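Local coordinates for oxidoreductase (Listeria innocua, PDB 3E18), which binds NAD in a Rossmann-fold domain and is probably a dehydrogenase of the GFO/IDH/MocA family, though its substrate is not known, at residues N75-K79 with C94-M100; A82-E87 with I108-A112; L182-L186 with Q330-I335; I10-G14 with G34-I38. The contacts are given in a common frame with arbitrary orientation. Where two conformers were deposited one is given. Residues are numbered along the deposited sequence.

Contacts 1, 2 and 4 lie in the Rossmann domain, whereas contact 3, its centre about 28 Å from that of contact 4, packs helix 325-344 onto helix 173-188, which in turn lies on the large mixed sheet. Contacts 1 and 4 sit where strands of the parallel sheet end, are largely buried, and both touch NAD; their chemistry is accordingly polar, with backbone carbonyls, H78 and D37 doing much of the work. Contacts 2 and 3 are helix pairs without a hydrogen bond between their segments, contact 2 being the less buried. Helix 78-87 serves contacts 1 and 2, which meet where T99 CG2 lies 3.7 Å from I108 CD1. Contact 1 also reaches contact 3, with T99 OG1 3.3 Å from L332 CD1.

Contact 1 of 4, residues N75-K79 with C94-M100. With NAD (nicotinamide-adenine-dinucleotide), chain E.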
loop_
_atom_site.group_PDB
_atom_site.type_symbol
_atom_site.label_atom_id
_atom_site.label_comp_id
_atom_site.label_asym_id
_atom_site.label_seq_id
_atom_site.Cartn_x
_atom_site.Cartn_y
_atom_site.Cartn_z
ATOM N N ASN A 75 -9.452 21.261 18.805
ATOM C CA ASN A 75 -9.301 21.851 17.471
ATOM C C ASN A 75 -10.335 22.884 17.050
ATOM O O ASN A 75 -10.023 23.785 16.268
ATOM C CB ASN A 75 -9.234 20.742 16.423
ATOM C CG ASN A 75 -8.015 19.881 16.577
ATOM O OD1 ASN A 75 -7.005 20.313 17.148
ATOM N ND2 ASN A 75 -8.088 18.649 16.066
ATOM N N ASP A 76 -11.556 22.743 17.562
ATOM C CA ASP A 76 -12.664 23.615 17.175
ATOM C C ASP A 76 -12.545 25.033 17.726
ATOM O O ASP A 76 -13.142 25.960 17.182
ATOM C CB ASP A 76 -14.024 22.984 17.538
ATOM C CG ASP A 76 -14.193 22.745 19.035
ATOM O OD1 ASP A 76 -13.336 22.071 19.656
ATOM O OD2 ASP A 76 -15.208 23.214 19.590
ATOM N N SER A 77 -11.753 25.203 18.781
ATOM C CA SER A 77 -11.573 26.516 19.391
ATOM C C SER A 77 -10.358 27.309 18.886
ATOM O O SER A 77 -10.190 28.464 19.268
ATOM C CB SER A 77 -11.546 26.392 20.926
ATOM O OG SER A 77 -10.559 25.468 21.348
ATOM N N HIS A 78 -9.527 26.713 18.028
ATOM C CA HIS A 78 -8.256 27.337 17.651
ATOM C C HIS A 78 -8.442 28.671 16.945
ATOM O O HIS A 78 -7.732 29.623 17.230
ATOM C CB HIS A 78 -7.441 26.445 16.721
ATOM C CG HIS A 78 -6.845 25.238 17.379
ATOM N ND1 HIS A 78 -6.138 24.294 16.668
ATOM C CD2 HIS A 78 -6.858 24.812 18.665
ATOM C CE1 HIS A 78 -5.736 23.340 17.489
ATOM N NE2 HIS A 78 -6.159 23.631 18.708
ATOM N N LYS A 79 -9.389 28.717 16.016
ATOM C CA LYS A 79 -9.550 29.877 15.144
ATOM C C LYS A 79 -9.961 31.133 15.924
ATOM O O LYS A 79 -9.367 32.192 15.735
ATOM C CB LYS A 79 -10.561 29.566 14.043
ATOM C CG LYS A 79 -10.791 30.706 13.035
ATOM C CD LYS A 79 -12.095 30.492 12.279
ATOM C CE LYS A 79 -12.365 31.637 11.309
ATOM N NZ LYS A 79 -13.578 31.415 10.464
ATOM N N CYS A 94 0.081 28.145 17.403
ATOM C CA CYS A 94 -1.097 27.304 17.464
ATOM C C CYS A 94 -0.745 25.843 17.208
ATOM O O CYS A 94 -0.069 25.512 16.243
ATOM C CB CYS A 94 -2.140 27.781 16.461
ATOM S SG CYS A 94 -3.728 26.968 16.588
ATOM N N GLU A 95 -1.217 24.970 18.088
ATOM C CA GLU A 95 -1.104 23.540 17.869
ATOM C C GLU A 95 -1.785 23.025 16.597
ATOM O O GLU A 95 -2.756 23.607 16.121
ATOM C CB GLU A 95 -1.636 22.780 19.075
ATOM C CG GLU A 95 -0.557 22.447 20.087
ATOM C CD GLU A 95 0.569 21.564 19.515
ATOM O OE1 GLU A 95 0.473 21.057 18.373
ATOM O OE2 GLU A 95 1.577 21.394 20.215
ATOM N N LYS A 96 -1.222 21.942 16.055
ATOM C CA LYS A 96 -1.780 21.201 14.918
ATOM C C LYS A 96 -3.086 20.498 15.306
ATOM O O LYS A 96 -3.274 20.153 16.481
ATOM C CB LYS A 96 -0.751 20.167 14.415
ATOM C CG LYS A 96 -0.350 19.084 15.442
ATOM C CD LYS A 96 -0.867 17.683 15.067
ATOM C CE LYS A 96 -2.170 17.258 15.736
ATOM N NZ LYS A 96 -1.998 16.455 16.980
ATOM N N PRO A 97 -4.026 20.314 14.351
ATOM C CA PRO A 97 -4.175 20.955 13.044
ATOM C C PRO A 97 -4.598 22.381 13.402
ATOM O O PRO A 97 -5.321 22.568 14.389
ATOM C CB PRO A 97 -5.320 20.172 12.387
ATOM C CG PRO A 97 -6.089 19.590 13.494
ATOM C CD PRO A 97 -5.096 19.330 14.603
ATOM N N VAL A 98 -4.092 23.384 12.692
ATOM C CA VAL A 98 -4.317 24.735 13.177
ATOM C C VAL A 98 -5.786 25.093 13.138
ATOM O O VAL A 98 -6.299 25.676 14.082
ATOM C CB VAL A 98 -3.471 25.807 12.484
ATOM C CG1 VAL A 98 -2.043 25.659 12.931
ATOM C CG2 VAL A 98 -3.609 25.745 10.967
ATOM N N THR A 99 -6.460 24.707 12.055
ATOM C CA THR A 99 -7.889 24.916 11.907
ATOM C C THR A 99 -8.507 23.691 11.251
ATOM O O THR A 99 -7.798 22.821 10.724
ATOM C CB THR A 99 -8.205 26.126 11.043
ATOM O OG1 THR A 99 -7.537 25.998 9.777
ATOM C CG2 THR A 99 -7.804 27.427 11.727
ATOM N N MET A 100 -9.830 23.625 11.280
ATOM C CA MET A 100 -10.543 22.494 10.705
ATOM C C MET A 100 -10.866 22.683 9.216
ATOM O O MET A 100 -11.255 21.733 8.538
ATOM C CB MET A 100 -11.776 22.162 11.546
ATOM C CG MET A 100 -11.390 21.546 12.900
ATOM S SD MET A 100 -12.709 21.496 14.112
ATOM C CE MET A 100 -13.730 22.888 13.630
HETATM P PA NAD E . -6.385 18.067 26.203
HETATM O O1A NAD E . -5.465 17.195 26.968
HETATM O O2A NAD E . -7.796 17.642 26.247
HETATM O O5B NAD E . -6.239 19.587 26.701
HETATM C C5B NAD E . -6.942 20.669 26.132
HETATM C C4B NAD E . -7.098 21.725 27.222
HETATM O O4B NAD E . -7.682 22.905 26.702
HETATM C C3B NAD E . -8.011 21.228 28.339
HETATM O O3B NAD E . -7.348 21.375 29.572
HETATM C C2B NAD E . -9.219 22.139 28.257
HETATM O O2B NAD E . -9.796 22.396 29.517
HETATM C C1B NAD E . -8.641 23.389 27.619
HETATM N N9A NAD E . -9.641 24.203 26.911
HETATM C C8A NAD E . -10.720 23.766 26.182
HETATM N N7A NAD E . -11.371 24.846 25.688
HETATM C C5A NAD E . -10.721 25.960 26.099
HETATM C C6A NAD E . -10.961 27.315 25.896
HETATM N N6A NAD E . -11.895 27.690 25.024
HETATM N N1A NAD E . -10.104 28.249 26.458
HETATM C C2A NAD E . -9.024 27.847 27.220
HETATM N N3A NAD E . -8.796 26.501 27.419
HETATM C C4A NAD E . -9.631 25.573 26.870
HETATM O O3 NAD E . -5.885 18.134 24.664
HETATM P PN NAD E . -4.386 17.885 24.180
HETATM O O1N NAD E . -4.188 16.440 23.887
HETATM O O2N NAD E . -3.427 18.611 25.044
HETATM O O5D NAD E . -4.405 18.620 22.719
HETATM C C5D NAD E . -4.676 19.995 22.556
HETATM C C4D NAD E . -4.164 20.465 21.176
HETATM O O4D NAD E . -2.818 20.064 21.000
HETATM C C3D NAD E . -4.927 19.855 20.013
HETATM O O3D NAD E . -4.980 20.790 18.946
HETATM C C2D NAD E . -4.078 18.685 19.560
HETATM O O2D NAD E . -4.233 18.475 18.176
HETATM C C1D NAD E . -2.677 19.183 19.887
HETATM N N1N NAD E . -1.660 18.128 20.145
HETATM C C2N NAD E . -0.527 18.171 19.383
HETATM C C3N NAD E . 0.496 17.243 19.538
HETATM C C7N NAD E . 1.798 17.487 18.837
HETATM O O7N NAD E . 2.761 16.467 18.816
HETATM N N7N NAD E . 2.037 18.665 18.255
HETATM C C4N NAD E . 0.380 16.256 20.527
HETATM C C5N NAD E . -0.771 16.221 21.319
HETATM C C6N NAD E . -1.782 17.170 21.125
HETATM O O HOH W 1 -8.333 22.829 14.300
#
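This is a buried, largely polar contact inside a beta-alpha-beta unit: the entry to helix 78-87 meets the loop that leaves strand 91-95. H78 is its centre. Its ND1 donates to V98 O at 2.9 Å and, weakly, to P97 O at 3.0 Å, while NE2 is bonded to T73 O. C94 SG lies oblique to the same ring, 4.0 Å from its centroid. The cis peptide before P97 shapes the turn, and a water donates to N75 O (2.8 Å) and P97 O (3.0 Å), bridging the two backbones. At the outer end, M100 SD approaches D76 CA to 3.7 Å. NAD lies across the seam: K96 O accepts from O2D at 2.6 Å, N75 OD1 lies 2.7 Å from O3D, and E95 OE1 accepts from carboxamide N7N at 2.9 Å, while E95 OE2 is bonded to H20 and H122. E95 and K96 followed by a cis proline form the Glu-Lys-Pro motif characteristic of the GFO/IDH/MocA family, here holding the ribose and carboxamide of the nicotinamide end.

Contact 2 of 4, residues A82-E87 with I108-A112; sequences AISALE and IMDVA
Two alpha-helical segments, A82-E87 of helix 78-87 and I108-A112 of helix 102-115, run side by side in nearly the same direction. Their local axes diverge by only 7° and approach to 9.6 Å. Both backbones keep regular helical angles, with i to i+4 bonds such as L86 N to A82 O (2.9 Å) and A112 N to I108 O (2.9 Å). The register sets I83 beside I108 (CA-CA 6.0 Å) and L86 beside A112 (CA-CA 6.1 Å). V111, chi1 t, points toward the first helix and fills the hollow bordered by I83, L86 and E87: its CG1 meets L86 CB at 3.8 Å and E87 OE2 at 4.0 Å, and its CG2 meets I83 CG2 at 4.2 Å. In return L86, in the mt rotamer, pushes CD1 between I108 CG2 (3.8 Å) and A112 CB (4.0 Å), where the small alanine permits close approach. I108, also mt, lies along I83, with I108 CG1 3.8 Å from I83 CG1. I108 CD1 extends to A82 CB at 4.0 Å. A82 and I108 also touch F119 of strand 119-122, so the pair lies against the parallel sheet, as neighbouring helices do in a Rossmann fold. With no hydrogen bond between the segments and contacts mainly between aliphatic groups, their cohesion rests on shape fit and burial of apolar surface.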
loop_
_atom_site.group_PDB
_atom_site.type_symbol
_atom_site.label_atom_id
_atom_site.label_comp_id
_atom_site.label_asym_id
_atom_site.label_seq_id
_atom_site.Cartn_x
_atom_site.Cartn_y
_atom_site.Cartn_z
ATOM N N ALA A 82 -7.140 32.337 18.307
ATOM C CA ALA A 82 -6.045 32.913 17.521
ATOM C C ALA A 82 -6.380 34.298 17.001
ATOM O O ALA A 82 -5.585 35.213 17.155
ATOM C CB ALA A 82 -5.634 31.996 16.364
ATOM N N ILE A 83 -7.552 34.449 16.385
ATOM C CA ILE A 83 -7.960 35.756 15.851
ATOM C C ILE A 83 -8.090 36.773 16.998
ATOM O O ILE A 83 -7.597 37.881 16.887
ATOM C CB ILE A 83 -9.248 35.652 14.992
ATOM C CG1 ILE A 83 -8.943 34.891 13.693
ATOM C CG2 ILE A 83 -9.857 37.051 14.721
ATOM C CD1 ILE A 83 -10.165 34.568 12.841
ATOM N N SER A 84 -8.674 36.364 18.123
ATOM C CA SER A 84 -8.708 37.213 19.320
ATOM C C SER A 84 -7.337 37.678 19.792
ATOM O O SER A 84 -7.168 38.846 20.146
ATOM C CB SER A 84 -9.401 36.497 20.481
ATOM O OG SER A 84 -10.772 36.382 20.200
ATOM N N ALA A 85 -6.367 36.762 19.831
ATOM C CA ALA A 85 -5.025 37.109 20.297
ATOM C C ALA A 85 -4.355 38.060 19.323
ATOM O O ALA A 85 -3.773 39.072 19.728
ATOM C CB ALA A 85 -4.190 35.864 20.506
ATOM N N LEU A 86 -4.474 37.762 18.034
ATOM C CA LEU A 86 -3.937 38.643 17.009
ATOM C C LEU A 86 -4.484 40.065 17.136
ATOM O O LEU A 86 -3.696 41.001 17.267
ATOM C CB LEU A 86 -4.150 38.082 15.602
ATOM C CG LEU A 86 -3.313 36.825 15.306
ATOM C CD1 LEU A 86 -3.861 36.095 14.101
ATOM C CD2 LEU A 86 -1.812 37.129 15.135
ATOM N N GLU A 87 -5.815 40.212 17.154
ATOM C CA GLU A 87 -6.474 41.525 17.326
ATOM C C GLU A 87 -6.004 42.283 18.553
ATOM O O GLU A 87 -5.892 43.504 18.523
ATOM C CB GLU A 87 -8.000 41.389 17.413
ATOM C CG GLU A 87 -8.686 40.925 16.142
ATOM C CD GLU A 87 -8.732 41.986 15.036
ATOM O OE1 GLU A 87 -8.176 43.105 15.202
ATOM O OE2 GLU A 87 -9.349 41.686 13.992
ATOM N N ILE A 108 -7.226 33.677 9.429
ATOM C CA ILE A 108 -6.199 33.964 10.420
ATOM C C ILE A 108 -4.975 34.650 9.815
ATOM O O ILE A 108 -4.496 35.647 10.358
ATOM C CB ILE A 108 -5.765 32.697 11.152
ATOM C CG1 ILE A 108 -6.931 32.156 11.977
ATOM C CG2 ILE A 108 -4.557 32.983 12.043
ATOM C CD1 ILE A 108 -6.614 30.834 12.671
ATOM N N MET A 109 -4.506 34.126 8.681
ATOM C CA MET A 109 -3.404 34.713 7.921
ATOM C C MET A 109 -3.664 36.179 7.552
ATOM O O MET A 109 -2.773 37.034 7.703
ATOM C CB MET A 109 -3.107 33.878 6.656
ATOM C CG MET A 109 -2.349 32.544 6.911
ATOM S SD MET A 109 -2.302 31.388 5.496
ATOM C CE MET A 109 -1.443 32.353 4.261
ATOM N N ASP A 110 -4.882 36.452 7.086
ATOM C CA ASP A 110 -5.337 37.811 6.781
ATOM C C ASP A 110 -5.275 38.738 7.996
ATOM O O ASP A 110 -4.727 39.824 7.910
ATOM C CB ASP A 110 -6.763 37.786 6.228
ATOM C CG ASP A 110 -6.832 37.307 4.784
ATOM O OD1 ASP A 110 -5.798 37.310 4.080
ATOM O OD2 ASP A 110 -7.941 36.928 4.363
ATOM N N VAL A 111 -5.826 38.291 9.118
ATOM C CA VAL A 111 -5.785 39.061 10.359
ATOM C C VAL A 111 -4.336 39.325 10.800
ATOM O O VAL A 111 -3.996 40.461 11.091
ATOM C CB VAL A 111 -6.621 38.397 11.495
ATOM C CG1 VAL A 111 -6.455 39.151 12.818
ATOM C CG2 VAL A 111 -8.105 38.331 11.106
ATOM N N ALA A 112 -3.491 38.292 10.812
ATOM C CA ALA A 112 -2.077 38.428 11.228
ATOM C C ALA A 112 -1.351 39.483 10.390
ATOM O O ALA A 112 -0.612 40.318 10.920
ATOM C CB ALA A 112 -1.354 37.077 11.140
#

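Contact 3 of 4, residues L182-L186 with Q330-I335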
loop_
_atom_site.group_PDB
_atom_site.type_symbol
_atom_site.label_atom_id
_atom_site.label_comp_id
_atom_site.label_asym_id
_atom_site.label_seq_id
_atom_site.Cartn_x
_atom_site.Cartn_y
_atom_site.Cartn_z
ATOM N N LEU A 182 1.396 14.208 6.708
ATOM C CA LEU A 182 1.170 14.900 5.435
ATOM C C LEU A 182 2.016 16.163 5.343
ATOM O O LEU A 182 2.440 16.588 4.241
ATOM C CB LEU A 182 -0.305 15.263 5.291
ATOM C CG LEU A 182 -1.296 14.096 5.170
ATOM C CD1 LEU A 182 -2.689 14.610 5.370
ATOM C CD2 LEU A 182 -1.169 13.312 3.864
ATOM N N ASP A 183 2.217 16.786 6.501
ATOM C CA ASP A 183 3.066 17.976 6.604
ATOM C C ASP A 183 4.538 17.646 6.336
ATOM O O ASP A 183 5.198 18.351 5.558
ATOM C CB ASP A 183 2.890 18.670 7.954
ATOM C CG ASP A 183 3.809 19.850 8.107
ATOM O OD1 ASP A 183 3.603 20.878 7.414
ATOM O OD2 ASP A 183 4.766 19.714 8.887
ATOM N N GLN A 184 5.029 16.567 6.954
ATOM C CA GLN A 184 6.343 15.979 6.606
ATOM C C GLN A 184 6.493 15.799 5.104
ATOM O O GLN A 184 7.461 16.263 4.502
ATOM C CB GLN A 184 6.519 14.626 7.282
ATOM C CG GLN A 184 6.978 14.726 8.750
ATOM C CD GLN A 184 7.064 13.372 9.446
ATOM O OE1 GLN A 184 6.678 12.337 8.903
ATOM N NE2 GLN A 184 7.589 13.381 10.657
ATOM N N LEU A 185 5.506 15.161 4.492
ATOM C CA LEU A 185 5.582 14.836 3.059
ATOM C C LEU A 185 5.628 16.066 2.168
ATOM O O LEU A 185 6.403 16.131 1.190
ATOM C CB LEU A 185 4.372 13.974 2.670
ATOM C CG LEU A 185 4.207 13.587 1.195
ATOM C CD1 LEU A 185 5.286 12.603 0.740
ATOM C CD2 LEU A 185 2.817 13.017 0.981
ATOM N N LEU A 186 4.771 17.030 2.477
ATOM C CA LEU A 186 4.663 18.247 1.659
ATOM C C LEU A 186 5.841 19.204 1.904
ATOM O O LEU A 186 6.258 19.971 1.018
ATOM C CB LEU A 186 3.306 18.916 1.906
ATOM C CG LEU A 186 2.243 18.752 0.806
ATOM C CD1 LEU A 186 2.115 17.316 0.322
ATOM C CD2 LEU A 186 0.884 19.307 1.228
ATOM N N GLN A 330 -1.575 24.418 2.421
ATOM C CA GLN A 330 -1.577 23.325 1.435
ATOM C C GLN A 330 -1.837 21.973 2.081
ATOM O O GLN A 330 -2.523 21.131 1.506
ATOM C CB GLN A 330 -0.291 23.294 0.627
ATOM C CG GLN A 330 -0.054 24.536 -0.232
ATOM C CD GLN A 330 -1.100 24.740 -1.332
ATOM O OE1 GLN A 330 -1.676 23.785 -1.860
ATOM N NE2 GLN A 330 -1.338 25.997 -1.685
ATOM N N VAL A 331 -1.314 21.781 3.289
ATOM C CA VAL A 331 -1.652 20.581 4.071
ATOM C C VAL A 331 -3.149 20.529 4.360
ATOM O O VAL A 331 -3.778 19.499 4.149
ATOM C CB VAL A 331 -0.828 20.493 5.354
ATOM C CG1 VAL A 331 -1.284 19.315 6.227
ATOM C CG2 VAL A 331 0.648 20.346 5.007
ATOM N N LEU A 332 -3.738 21.646 4.800
ATOM C CA LEU A 332 -5.166 21.645 5.137
ATOM C C LEU A 332 -6.043 21.389 3.913
ATOM O O LEU A 332 -7.045 20.700 4.015
ATOM C CB LEU A 332 -5.589 22.941 5.857
ATOM C CG LEU A 332 -5.017 23.234 7.251
ATOM C CD1 LEU A 332 -5.412 24.648 7.665
ATOM C CD2 LEU A 332 -5.478 22.254 8.305
ATOM N N LYS A 333 -5.627 21.913 2.762
ATOM C CA LYS A 333 -6.275 21.619 1.494
ATOM C C LYS A 333 -6.147 20.134 1.132
ATOM O O LYS A 333 -7.067 19.557 0.551
ATOM C CB LYS A 333 -5.655 22.461 0.382
ATOM C CG LYS A 333 -6.221 23.861 0.237
ATOM C CD LYS A 333 -5.627 24.553 -0.988
ATOM C CE LYS A 333 -6.361 24.219 -2.291
ATOM N NZ LYS A 333 -7.750 24.783 -2.346
ATOM N N LEU A 334 -5.016 19.522 1.491
ATOM C CA LEU A 334 -4.801 18.091 1.251
ATOM C C LEU A 334 -5.705 17.242 2.143
ATOM O O LEU A 334 -6.280 16.257 1.687
ATOM C CB LEU A 334 -3.316 17.707 1.431
ATOM C CG LEU A 334 -2.859 16.251 1.219
ATOM C CD1 LEU A 334 -3.358 15.706 -0.095
ATOM C CD2 LEU A 334 -1.342 16.147 1.255
ATOM N N ILE A 335 -5.840 17.637 3.402
ATOM C CA ILE A 335 -6.768 16.982 4.313
ATOM C C ILE A 335 -8.228 17.055 3.813
ATOM O O ILE A 335 -8.984 16.072 3.900
ATOM C CB ILE A 335 -6.624 17.559 5.734
ATOM C CG1 ILE A 335 -5.316 17.062 6.360
ATOM C CG2 ILE A 335 -7.801 17.160 6.612
ATOM C CD1 ILE A 335 -4.900 17.812 7.645
#
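L186, V331 and L182 carry the most surface buried here, 69, 68 and 66 Å² respectively, and they define how helix 173-188 crosses helix 325-344. The local axes come within 9.9 Å at 123°, and the closest CA pair is D183 with V331 at 6.0 Å. V331 points into the first helix near this closest approach: its CG2 lies 3.7 Å from D183 CA and 3.9 Å from L186 CD2, and its CG1 is 4.3 Å from L182 CB. L186 has chi1 at -104°, between the usual wells; its CD2 packs 3.9 Å from Q330 O, and its CD1 meets L334 CD2 at 3.8 Å. L182, one turn earlier, reaches the same L334 CD2 through its own CD2 (3.9 Å) and touches I335 CG1 through CD1 (3.7 Å). L334 therefore contacts both leucines. Behind the pair, L182 touches I216 and I226, and L186 touches F218, all on strands of the mixed sheet, so the first helix is sandwiched between that sheet and helix 325-344. The D183 carboxylate is paired with R126 in a salt bridge beyond the two segments. Between the segments there is no hydrogen bond, which implies a joint held by the packing of branched aliphatic side chains.

Contact 4 of 4, residues I10-G14 with G34-I38. With NAD (nicotinamide-adenine-dinucleotide), chain E.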
loop_
_atom_site.group_PDB
_atom_site.type_symbol
_atom_site.label_atom_id
_atom_site.label_comp_id
_atom_site.label_asym_id
_atom_site.label_seq_id
_atom_site.Cartn_x
_atom_site.Cartn_y
_atom_site.Cartn_z
ATOM N N ILE A 10 0.460 30.243 28.012
ATOM C CA ILE A 10 -0.112 28.963 27.605
ATOM C C ILE A 10 -1.626 29.012 27.761
ATOM O O ILE A 10 -2.139 29.238 28.861
ATOM C CB ILE A 10 0.469 27.779 28.451
ATOM C CG1 ILE A 10 2.000 27.696 28.329
ATOM C CG2 ILE A 10 -0.220 26.439 28.121
ATOM C CD1 ILE A 10 2.528 27.489 26.947
ATOM N N VAL A 11 -2.336 28.820 26.648
ATOM C CA VAL A 11 -3.804 28.779 26.637
ATOM C C VAL A 11 -4.257 27.353 26.323
ATOM O O VAL A 11 -4.151 26.880 25.186
ATOM C CB VAL A 11 -4.403 29.751 25.590
ATOM C CG1 VAL A 11 -5.914 29.766 25.681
ATOM C CG2 VAL A 11 -3.839 31.155 25.783
ATOM N N GLY A 12 -4.772 26.675 27.338
ATOM C CA GLY A 12 -5.104 25.269 27.219
ATOM C C GLY A 12 -4.051 24.485 27.974
ATOM O O GLY A 12 -3.022 24.115 27.415
ATOM N N TYR A 13 -4.305 24.237 29.253
ATOM C CA TYR A 13 -3.341 23.523 30.073
ATOM C C TYR A 13 -3.681 22.029 30.165
ATOM O O TYR A 13 -3.924 21.479 31.246
ATOM C CB TYR A 13 -3.229 24.177 31.452
ATOM C CG TYR A 13 -2.021 23.732 32.236
ATOM C CD1 TYR A 13 -0.744 24.140 31.873
ATOM C CD2 TYR A 13 -2.162 22.905 33.356
ATOM C CE1 TYR A 13 0.371 23.729 32.595
ATOM C CE2 TYR A 13 -1.060 22.478 34.072
ATOM C CZ TYR A 13 0.198 22.899 33.698
ATOM O OH TYR A 13 1.287 22.473 34.422
ATOM N N GLY A 14 -3.697 21.369 29.015
ATOM C CA GLY A 14 -3.965 19.938 28.980
ATOM C C GLY A 14 -2.673 19.184 28.765
ATOM O O GLY A 14 -1.608 19.659 29.160
ATOM N N GLY A 34 2.804 32.726 32.007
ATOM C CA GLY A 34 1.679 32.168 32.729
ATOM C C GLY A 34 0.746 31.296 31.909
ATOM O O GLY A 34 1.042 30.938 30.764
ATOM N N VAL A 35 -0.395 30.971 32.509
ATOM C CA VAL A 35 -1.294 29.945 31.999
ATOM C C VAL A 35 -2.758 30.379 32.115
ATOM O O VAL A 35 -3.174 30.915 33.139
ATOM C CB VAL A 35 -1.113 28.610 32.792
ATOM C CG1 VAL A 35 -2.224 27.622 32.477
ATOM C CG2 VAL A 35 0.244 27.984 32.522
ATOM N N PHE A 36 -3.536 30.143 31.060
ATOM C CA PHE A 36 -4.990 30.141 31.173
ATOM C C PHE A 36 -5.587 28.815 30.719
ATOM O O PHE A 36 -5.171 28.246 29.705
ATOM C CB PHE A 36 -5.633 31.293 30.382
ATOM C CG PHE A 36 -7.137 31.260 30.408
ATOM C CD1 PHE A 36 -7.830 31.533 31.589
ATOM C CD2 PHE A 36 -7.860 30.904 29.272
ATOM C CE1 PHE A 36 -9.217 31.458 31.636
ATOM C CE2 PHE A 36 -9.253 30.842 29.308
ATOM C CZ PHE A 36 -9.929 31.120 30.492
ATOM N N ASP A 37 -6.564 28.335 31.477
ATOM C CA ASP A 37 -7.413 27.231 31.041
ATOM C C ASP A 37 -8.852 27.563 31.411
ATOM O O ASP A 37 -9.102 28.277 32.381
ATOM C CB ASP A 37 -6.965 25.905 31.664
ATOM C CG ASP A 37 -7.528 24.689 30.933
ATOM O OD1 ASP A 37 -8.747 24.420 31.048
ATOM O OD2 ASP A 37 -6.747 23.978 30.266
ATOM N N ILE A 38 -9.797 27.060 30.624
ATOM C CA ILE A 38 -11.217 27.317 30.878
ATOM C C ILE A 38 -11.735 26.583 32.135
ATOM O O ILE A 38 -12.659 27.049 32.792
ATOM C CB ILE A 38 -12.074 27.028 29.615
ATOM C CG1 ILE A 38 -13.412 27.771 29.686
ATOM C CG2 ILE A 38 -12.213 25.521 29.366
ATOM C CD1 ILE A 38 -14.121 27.907 28.354
HETATM P PA NAD E . -6.385 18.067 26.203
HETATM O O1A NAD E . -5.465 17.195 26.968
HETATM O O2A NAD E . -7.796 17.642 26.247
HETATM O O5B NAD E . -6.239 19.587 26.701
HETATM C C5B NAD E . -6.942 20.669 26.132
HETATM C C4B NAD E . -7.098 21.725 27.222
HETATM O O4B NAD E . -7.682 22.905 26.702
HETATM C C3B NAD E . -8.011 21.228 28.339
HETATM O O3B NAD E . -7.348 21.375 29.572
HETATM C C2B NAD E . -9.219 22.139 28.257
HETATM O O2B NAD E . -9.796 22.396 29.517
HETATM C C1B NAD E . -8.641 23.389 27.619
HETATM N N9A NAD E . -9.641 24.203 26.911
HETATM C C8A NAD E . -10.720 23.766 26.182
HETATM N N7A NAD E . -11.371 24.846 25.688
HETATM C C5A NAD E . -10.721 25.960 26.099
HETATM C C6A NAD E . -10.961 27.315 25.896
HETATM N N6A NAD E . -11.895 27.690 25.024
HETATM N N1A NAD E . -10.104 28.249 26.458
HETATM C C2A NAD E . -9.024 27.847 27.220
HETATM N N3A NAD E . -8.796 26.501 27.419
HETATM C C4A NAD E . -9.631 25.573 26.870
HETATM O O3 NAD E . -5.885 18.134 24.664
HETATM P PN NAD E . -4.386 17.885 24.180
HETATM O O1N NAD E . -4.188 16.440 23.887
HETATM O O2N NAD E . -3.427 18.611 25.044
HETATM O O5D NAD E . -4.405 18.620 22.719
HETATM C C5D NAD E . -4.676 19.995 22.556
HETATM C C4D NAD E . -4.164 20.465 21.176
HETATM O O4D NAD E . -2.818 20.064 21.000
HETATM C C3D NAD E . -4.927 19.855 20.013
HETATM O O3D NAD E . -4.980 20.790 18.946
HETATM C C2D NAD E . -4.078 18.685 19.560
HETATM O O2D NAD E . -4.233 18.475 18.176
HETATM C C1D NAD E . -2.677 19.183 19.887
HETATM N N1N NAD E . -1.660 18.128 20.145
HETATM C C2N NAD E . -0.527 18.171 19.383
HETATM C C3N NAD E . 0.496 17.243 19.538
HETATM C C7N NAD E . 1.798 17.487 18.837
HETATM O O7N NAD E . 2.761 16.467 18.816
HETATM N N7N NAD E . 2.037 18.665 18.255
HETATM C C4N NAD E . 0.380 16.256 20.527
HETATM C C5N NAD E . -0.771 16.221 21.319
HETATM C C6N NAD E . -1.782 17.170 21.125
#
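Strands 6-11 and 30-36 run parallel here, with I10 bridged to V35 (CA-CA 4.7 Å) and V11 to F36 (CA-CA 4.9 Å). The ladder consists of I10 N to G34 O (2.9 Å), F36 N to I10 O (2.8 Å) and G12 N to F36 O (2.9 Å), supplemented by a CA-H...O contact from V35 CA to I10 O at 3.3 Å. After V11 the regular strand ends in the glycine-rich turn, still tied to its neighbour by G12 N: G12 adopts phi/psi of 106/91, where a CB would be jammed against the preceding carbonyl, and at G14 a CB would clash with NAD O5B. These glycines fit the GxGxxG pattern of Rossmann folds. On one face I10 CB lies 4.1 Å from V35 CG2, and Y13 CB covers V35 CG1 at 3.7 Å; on the other, V11 CG1 meets the edge of the F36 ring at CD2 (4.2 Å). F36 CE2 and V11 CG1 also approach adenine C2A of NAD, at 3.7 and 4.0 Å. D37 follows the second strand. Its OD2 accepts from Y13 N at 2.7 Å and from NAD O3B at 2.8 Å, while OD1 accepts from NAD O2B at 2.7 Å. The carboxylate thus ties the glycine-rich turn to both hydroxyls of the adenosine ribose. Such an acidic residue suits a free 2'-hydroxyl and would disfavour the phosphate that NADP carries there, consistent with the bound NAD.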